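Local coordinates for R.Ecl18kI (Enterobacter cloacae, PDB 2GB7), which recognises the double-stranded DNA sequence 5'-CCNGG-3', flips nucleotides out of the helix as it reads the site, and cleaves the strand before the first C, at the interface of chains A and B. Numbering follows the deposited sequence. Chains: chain A/B, R.Ecl18kI.

Contact 1 and contact 3 are neighbouring parts of one surface, the centres of their C-alpha atoms about 7 Å apart. They share A:Leu76, A:Ile80 and B:Thr98; both set helix 65-77 and A:Ile80 against helix 90-100 of chain B, and contact 3 adds helices 82-85 and 90-100 of chain A. Contact 2 is remote, about 44 Å from contact 1 and 48 Å from contact 3 by the same measure. It brings together the 3-10 helices 188-190 and helices 191-199 of both chains, with A:Ile220 of helix 215-223. The contacts thus fall in two well-separated regions of a two-fold dimer interface, suiting action on both DNA strands.

Contact 1: the interface of chains A and B. Residues chain A 73, 76-77, 80; chain B 95, 98-99.
A:Thr73 and B:Thr98 meet with both backbones in helical conformation, B:Thr98 (phi -66°, psi -18°) in the last turn of helix 90-100, where a carbonyl oxygen can accept a bond from another chain. The hydroxyl OG1 of A:Thr73 gives that bond to B:Thr98 O at 3.1 Å, coming from above the carbonyl plane, 40° out of it. Threonine suits the position because its other branch is apolar: CG2, anti to its own backbone N, turns toward B:Met99 CG at 3.6 Å.

Another polar link is made by B:Arg95. Its chain bends at chi2 and chi3, bringing NH2 to A:Ser77 OG at 2.6 Å, a distance fit for a hydrogen bond from guanidinium to hydroxyl. The small serine keeps that hydroxyl close to its helix, where it donates to A:Thr73 O. Water 1 lies in the plane of the guanidinium at its edge, 3.0 Å from B:Arg95 NH2, and also bonds A:Ser77 OG, A:Thr73 O and B:Thr98 OG1, so it ties together both chains. B:Thr98 OG1 is held from its own side as well, donating to B:Arg95 O.

On the apolar flank, A:Leu76 and B:Thr98 run antiparallel alongside one another, CB to CG2 at 3.8 Å, while the A:Ile80 side chain runs across the B:Arg95 stem, its CD1 resting 3.9 Å from CG. Together these contacts probably help set how helix 65-77 lies on helix 90-100, and they contribute to the dimer interface.

Contact 2: the interface of chains A and B. Residues chain A 189-190, 193-194, 220; chain B 190, 194, 198.
B:Glu194 lies against A:Gln190 and A:Pro193 in the nuclease part of this PD-(D/E)XK restriction endonuclease, where the starts of the two 191-199 helices face each other across the two-fold axis. The tight part is here. Each glutamate folds over the backbone at the end of the partner's 3-10 helix 188-190: A:Glu194 CG is 3.3 Å from B:Gln190 O, and the twin contact has the same spacing. In B:Glu194, CG stands anti to the backbone N and the chain then bends (chi2 -81°), which brings the carboxylate across the side chain of A:Gln190. OE1 thus rests 3.5 Å from A:Gln190 CG, the two side chains perpendicular but their flat groups not far from parallel. Proline suits the first turn of a helix, and A:Pro193 offers a rigid apolar ring whose CB touches B:Glu194 CG at 3.7 Å. The branched A:Ile220 packs just as closely: its CG2 meets OE2 of B:Glu194 and lies 3.7 Å from B:Arg198 CD. B:Arg198 serves with its aliphatic stem there, while its NE faces B:Glu194 OE2 in a long salt bridge within chain B, 3.8 Å.

Looser contact is made by A:Trp189, which loses little surface to the partner. Its indole, one face of which carries A:Gln190 CG, reaches OE2 of B:Glu194 with CZ3 at 4.0 Å. The amide end of A:Gln190 is similarly loose, its CD 3.9 Å from B:Glu194 OE1.

Contact 3: the interface of chains A and B. Residues chain A 76, 80, 85, 93-94, 97; chain B 91, 94, 98.
A:Phe97 and B:Ile94 meet because CG of the phenylalanine stands anti to its backbone N (chi1 -168°), turning the ring toward chain B, while B:Ile94 holds CG1 anti to its carbonyl carbon (chi1 -66°), which leaves CG2 anti to the backbone N, directed at the ring. That methyl sits over the centre of one ring face, 3.8 Å from the centroid, in a CH-pi contact. The flat ring offers a broad floor, and the beta-branched isoleucine places two separate arms against chain A.

CG2 also touches A:Ile80 CD1 at 3.6 Å as the two isoleucines pass head to tail. The longer arm goes elsewhere: its end, CD1, meets A:Ile85 CD1 tip to tip at 3.5 Å and lies 3.8 Å from A:Ala93 CB, whose small size lets the arm come close to the helix backbone. On another flank, A:Ile80 CG2 touches the CD1-CE1 rim of B:Tyr91, 3.5 Å from CD1, the side chains perpendicular. B:Thr98 CG2 lies on the same side of the A:Phe97 ring as the B:Ile94 methyl, beyond its CE2/CZ rim, 4.1 Å from CE2.

B:Ile94, with 106 Å² buried, thus lies among residues of helices 82-85 and 90-100 and the loop residue A:Ile80, where both 90-100 helices come together near the two-fold axis, bordered by helix 65-77 through A:Leu76.

Contact 1: the interface of chains A and B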
loop_
_atom_site.group_PDB
_atom_site.type_symbol
_atom_site.label_atom_id
_atom_site.label_comp_id
_atom_site.label_asym_id
_atom_site.label_seq_id
_atom_site.Cartn_x
_atom_site.Cartn_y
_atom_site.Cartn_z
ATOM N N THR A 73 -6.551 21.911 -13.251
ATOM C CA THR A 73 -7.396 23.038 -13.515
ATOM C C THR A 73 -8.226 22.780 -14.772
ATOM O O THR A 73 -9.411 23.085 -14.792
ATOM C CB THR A 73 -6.541 24.310 -13.562
ATOM O OG1 THR A 73 -5.941 24.490 -12.265
ATOM C CG2 THR A 73 -7.403 25.507 -13.906
ATOM N N LEU A 76 -11.148 20.334 -13.874
ATOM C CA LEU A 76 -12.193 21.049 -13.099
ATOM C C LEU A 76 -13.060 21.972 -13.960
ATOM O O LEU A 76 -14.237 22.205 -13.659
ATOM C CB LEU A 76 -11.572 21.837 -11.946
ATOM C CG LEU A 76 -10.938 21.074 -10.777
ATOM C CD1 LEU A 76 -10.178 22.014 -9.847
ATOM C CD2 LEU A 76 -11.939 20.178 -9.972
ATOM N N SER A 77 -12.478 22.521 -15.029
ATOM C CA SER A 77 -13.231 23.394 -15.923
ATOM C C SER A 77 -14.416 22.689 -16.573
ATOM O O SER A 77 -15.393 23.344 -16.943
ATOM C CB SER A 77 -12.316 24.005 -16.988
ATOM O OG SER A 77 -11.074 24.386 -16.326
ATOM N N ILE A 80 -17.606 23.405 -14.477
ATOM C CA ILE A 80 -18.215 24.726 -14.327
ATOM C C ILE A 80 -19.403 24.897 -15.284
ATOM O O ILE A 80 -19.266 24.789 -16.516
ATOM C CB ILE A 80 -17.212 25.904 -14.486
ATOM C CG1 ILE A 80 -15.842 25.562 -13.852
ATOM C CG2 ILE A 80 -17.842 27.206 -13.913
ATOM C CD1 ILE A 80 -14.811 26.728 -14.038
ATOM N N ARG B 95 -13.545 29.830 -11.763
ATOM C CA ARG B 95 -12.322 29.611 -12.525
ATOM C C ARG B 95 -11.096 29.946 -11.685
ATOM O O ARG B 95 -10.137 29.179 -11.639
ATOM C CB ARG B 95 -12.336 30.433 -13.821
ATOM C CG ARG B 95 -12.389 29.590 -15.096
ATOM C CD ARG B 95 -11.161 28.714 -15.220
ATOM N NE ARG B 95 -10.568 28.777 -16.553
ATOM C CZ ARG B 95 -9.899 27.778 -17.127
ATOM N NH1 ARG B 95 -9.391 27.953 -18.344
ATOM N NH2 ARG B 95 -9.754 26.608 -16.503
ATOM N N THR B 98 -10.527 27.472 -8.942
ATOM C CA THR B 98 -9.875 26.270 -9.478
ATOM C C THR B 98 -8.394 26.503 -9.796
ATOM O O THR B 98 -7.624 25.538 -9.925
ATOM C CB THR B 98 -10.584 25.712 -10.741
ATOM O OG1 THR B 98 -10.570 26.703 -11.782
ATOM C CG2 THR B 98 -12.035 25.314 -10.442
ATOM N N MET B 99 -8.007 27.774 -9.916
ATOM C CA MET B 99 -6.624 28.138 -10.258
ATOM C C MET B 99 -5.738 28.534 -9.072
ATOM O O MET B 99 -4.538 28.248 -9.082
ATOM C CB MET B 99 -6.593 29.246 -11.319
ATOM C CG MET B 99 -7.316 28.902 -12.622
ATOM S SD MET B 99 -6.767 29.910 -14.006
ATOM C CE MET B 99 -5.012 29.459 -13.931
HETATM O O HOH W 1 -11.049 25.350 -14.072
#

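Contact 2: the interface of chains A and B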
loop_
_atom_site.group_PDB
_atom_site.type_symbol
_atom_site.label_atom_id
_atom_site.label_comp_id
_atom_site.label_asym_id
_atom_site.label_seq_id
_atom_site.Cartn_x
_atom_site.Cartn_y
_atom_site.Cartn_z
ATOM N N TRP A 189 7.864 -3.221 2.830
ATOM C CA TRP A 189 9.084 -4.005 2.776
ATOM C C TRP A 189 8.876 -5.492 3.022
ATOM O O TRP A 189 9.654 -6.321 2.549
ATOM C CB TRP A 189 10.107 -3.466 3.772
ATOM C CG TRP A 189 9.651 -3.505 5.186
ATOM C CD1 TRP A 189 9.104 -2.473 5.889
ATOM C CD2 TRP A 189 9.719 -4.615 6.094
ATOM N NE1 TRP A 189 8.801 -2.879 7.174
ATOM C CE2 TRP A 189 9.181 -4.178 7.325
ATOM C CE3 TRP A 189 10.168 -5.935 5.984
ATOM C CZ2 TRP A 189 9.062 -5.022 8.437
ATOM C CZ3 TRP A 189 10.043 -6.775 7.097
ATOM C CH2 TRP A 189 9.522 -6.306 8.301
ATOM N N GLN A 190 7.796 -5.817 3.719
ATOM C CA GLN A 190 7.492 -7.224 4.040
ATOM C C GLN A 190 7.255 -8.070 2.778
ATOM O O GLN A 190 7.403 -9.287 2.805
ATOM C CB GLN A 190 6.284 -7.307 4.976
ATOM C CG GLN A 190 6.549 -6.670 6.349
ATOM C CD GLN A 190 5.282 -6.416 7.122
ATOM O OE1 GLN A 190 5.319 -5.987 8.271
ATOM N NE2 GLN A 190 4.156 -6.705 6.513
ATOM N N PRO A 193 10.962 -10.068 1.555
ATOM C CA PRO A 193 11.318 -11.409 2.038
ATOM C C PRO A 193 10.381 -12.479 1.504
ATOM O O PRO A 193 10.793 -13.617 1.288
ATOM C CB PRO A 193 11.164 -11.277 3.562
ATOM C CG PRO A 193 11.487 -9.844 3.815
ATOM C CD PRO A 193 10.794 -9.138 2.686
ATOM N N GLU A 194 9.102 -12.152 1.302
ATOM C CA GLU A 194 8.196 -13.124 0.734
ATOM C C GLU A 194 8.673 -13.619 -0.623
ATOM O O GLU A 194 8.657 -14.830 -0.885
ATOM C CB GLU A 194 6.772 -12.575 0.655
ATOM C CG GLU A 194 5.755 -13.620 0.201
ATOM C CD GLU A 194 5.682 -13.794 -1.302
ATOM O OE1 GLU A 194 5.982 -12.818 -2.035
ATOM O OE2 GLU A 194 5.278 -14.898 -1.748
ATOM N N ILE A 220 15.144 -7.564 10.402
ATOM C CA ILE A 220 14.282 -8.604 9.814
ATOM C C ILE A 220 14.672 -8.808 8.348
ATOM O O ILE A 220 14.812 -9.927 7.879
ATOM C CB ILE A 220 12.797 -8.221 9.971
ATOM C CG1 ILE A 220 12.403 -8.259 11.435
ATOM C CG2 ILE A 220 11.877 -9.061 9.066
ATOM C CD1 ILE A 220 10.999 -7.690 11.710
ATOM N N GLN B 190 1.349 -10.364 -0.069
ATOM C CA GLN B 190 2.704 -10.874 0.083
ATOM C C GLN B 190 3.231 -10.634 1.492
ATOM O O GLN B 190 4.139 -11.352 1.944
ATOM C CB GLN B 190 3.608 -10.216 -0.966
ATOM C CG GLN B 190 3.249 -10.661 -2.418
ATOM C CD GLN B 190 3.913 -9.805 -3.511
ATOM O OE1 GLN B 190 4.602 -8.837 -3.214
ATOM N NE2 GLN B 190 3.610 -10.108 -4.771
ATOM N N GLU B 194 5.215 -13.463 4.617
ATOM C CA GLU B 194 6.407 -12.980 5.299
ATOM C C GLU B 194 6.250 -13.094 6.805
ATOM O O GLU B 194 7.155 -13.591 7.493
ATOM C CB GLU B 194 6.726 -11.531 4.864
ATOM C CG GLU B 194 8.023 -11.035 5.531
ATOM C CD GLU B 194 7.866 -10.537 6.946
ATOM O OE1 GLU B 194 6.774 -10.036 7.317
ATOM O OE2 GLU B 194 8.885 -10.607 7.696
ATOM N N ARG B 198 8.204 -15.731 9.279
ATOM C CA ARG B 198 9.076 -15.114 10.262
ATOM C C ARG B 198 8.850 -15.647 11.663
ATOM O O ARG B 198 9.797 -15.774 12.434
ATOM C CB ARG B 198 8.878 -13.588 10.256
ATOM C CG ARG B 198 9.878 -12.806 11.118
ATOM C CD ARG B 198 9.664 -11.310 10.909
ATOM N NE ARG B 198 8.400 -10.866 11.494
ATOM C CZ ARG B 198 8.192 -10.724 12.797
ATOM N NH1 ARG B 198 9.188 -10.943 13.669
ATOM N NH2 ARG B 198 7.001 -10.342 13.231
#

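Contact 3: the interface of chains A and B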
loop_
_atom_site.group_PDB
_atom_site.type_symbol
_atom_site.label_atom_id
_atom_site.label_comp_id
_atom_site.label_asym_id
_atom_site.label_seq_id
_atom_site.Cartn_x
_atom_site.Cartn_y
_atom_site.Cartn_z
ATOM N N LEU A 76 -11.148 20.334 -13.874
ATOM C CA LEU A 76 -12.193 21.049 -13.099
ATOM C C LEU A 76 -13.060 21.972 -13.960
ATOM O O LEU A 76 -14.237 22.205 -13.659
ATOM C CB LEU A 76 -11.572 21.837 -11.946
ATOM C CG LEU A 76 -10.938 21.074 -10.777
ATOM C CD1 LEU A 76 -10.178 22.014 -9.847
ATOM C CD2 LEU A 76 -11.939 20.178 -9.972
ATOM N N ILE A 80 -17.606 23.405 -14.477
ATOM C CA ILE A 80 -18.215 24.726 -14.327
ATOM C C ILE A 80 -19.403 24.897 -15.284
ATOM O O ILE A 80 -19.266 24.789 -16.516
ATOM C CB ILE A 80 -17.212 25.904 -14.486
ATOM C CG1 ILE A 80 -15.842 25.562 -13.852
ATOM C CG2 ILE A 80 -17.842 27.206 -13.913
ATOM C CD1 ILE A 80 -14.811 26.728 -14.038
ATOM N N ILE A 85 -24.950 28.931 -12.853
ATOM C CA ILE A 85 -24.326 29.929 -11.988
ATOM C C ILE A 85 -24.554 31.358 -12.438
ATOM O O ILE A 85 -24.199 32.289 -11.712
ATOM C CB ILE A 85 -22.803 29.671 -11.835
ATOM C CG1 ILE A 85 -22.078 29.972 -13.165
ATOM C CG2 ILE A 85 -22.583 28.260 -11.335
ATOM C CD1 ILE A 85 -20.571 29.796 -13.130
ATOM N N ALA A 93 -21.544 31.465 -6.138
ATOM C CA ALA A 93 -21.011 30.575 -7.181
ATOM C C ALA A 93 -19.913 29.613 -6.684
ATOM O O ALA A 93 -19.966 28.395 -6.967
ATOM C CB ALA A 93 -20.534 31.399 -8.372
ATOM N N ILE A 94 -18.946 30.109 -5.909
ATOM C CA ILE A 94 -17.908 29.221 -5.374
ATOM C C ILE A 94 -18.473 28.267 -4.322
ATOM O O ILE A 94 -18.267 27.062 -4.418
ATOM C CB ILE A 94 -16.664 29.967 -4.843
ATOM C CG1 ILE A 94 -15.986 30.699 -6.007
ATOM C CG2 ILE A 94 -15.714 28.993 -4.126
ATOM C CD1 ILE A 94 -14.842 31.608 -5.618
ATOM N N PHE A 97 -20.278 25.623 -6.069
ATOM C CA PHE A 97 -19.278 24.702 -6.616
ATOM C C PHE A 97 -18.676 23.755 -5.576
ATOM O O PHE A 97 -18.462 22.579 -5.864
ATOM C CB PHE A 97 -18.172 25.488 -7.320
ATOM C CG PHE A 97 -17.259 24.639 -8.162
ATOM C CD1 PHE A 97 -17.634 24.257 -9.451
ATOM C CD2 PHE A 97 -15.998 24.292 -7.709
ATOM C CE1 PHE A 97 -16.771 23.483 -10.245
ATOM C CE2 PHE A 97 -15.130 23.511 -8.495
ATOM C CZ PHE A 97 -15.527 23.131 -9.779
ATOM N N TYR B 91 -18.683 32.911 -13.057
ATOM C CA TYR B 91 -17.854 31.987 -13.830
ATOM C C TYR B 91 -16.363 32.206 -13.576
ATOM O O TYR B 91 -15.615 31.246 -13.358
ATOM C CB TYR B 91 -18.158 32.070 -15.333
ATOM C CG TYR B 91 -17.318 31.100 -16.131
ATOM C CD1 TYR B 91 -17.739 29.787 -16.322
ATOM C CD2 TYR B 91 -16.085 31.487 -16.674
ATOM C CE1 TYR B 91 -16.969 28.882 -17.035
ATOM C CE2 TYR B 91 -15.299 30.580 -17.385
ATOM C CZ TYR B 91 -15.754 29.284 -17.560
ATOM O OH TYR B 91 -14.998 28.375 -18.259
ATOM N N ILE B 94 -15.322 31.031 -9.901
ATOM C CA ILE B 94 -15.025 29.603 -9.844
ATOM C C ILE B 94 -13.709 29.300 -10.551
ATOM O O ILE B 94 -12.843 28.615 -9.994
ATOM C CB ILE B 94 -16.169 28.753 -10.443
ATOM C CG1 ILE B 94 -17.421 28.881 -9.575
ATOM C CG2 ILE B 94 -15.735 27.280 -10.580
ATOM C CD1 ILE B 94 -18.718 28.702 -10.330
ATOM N N THR B 98 -10.527 27.472 -8.942
ATOM C CA THR B 98 -9.875 26.270 -9.478
ATOM C C THR B 98 -8.394 26.503 -9.796
ATOM O O THR B 98 -7.624 25.538 -9.925
ATOM C CB THR B 98 -10.584 25.712 -10.741
ATOM O OG1 THR B 98 -10.570 26.703 -11.782
ATOM C CG2 THR B 98 -12.035 25.314 -10.442
#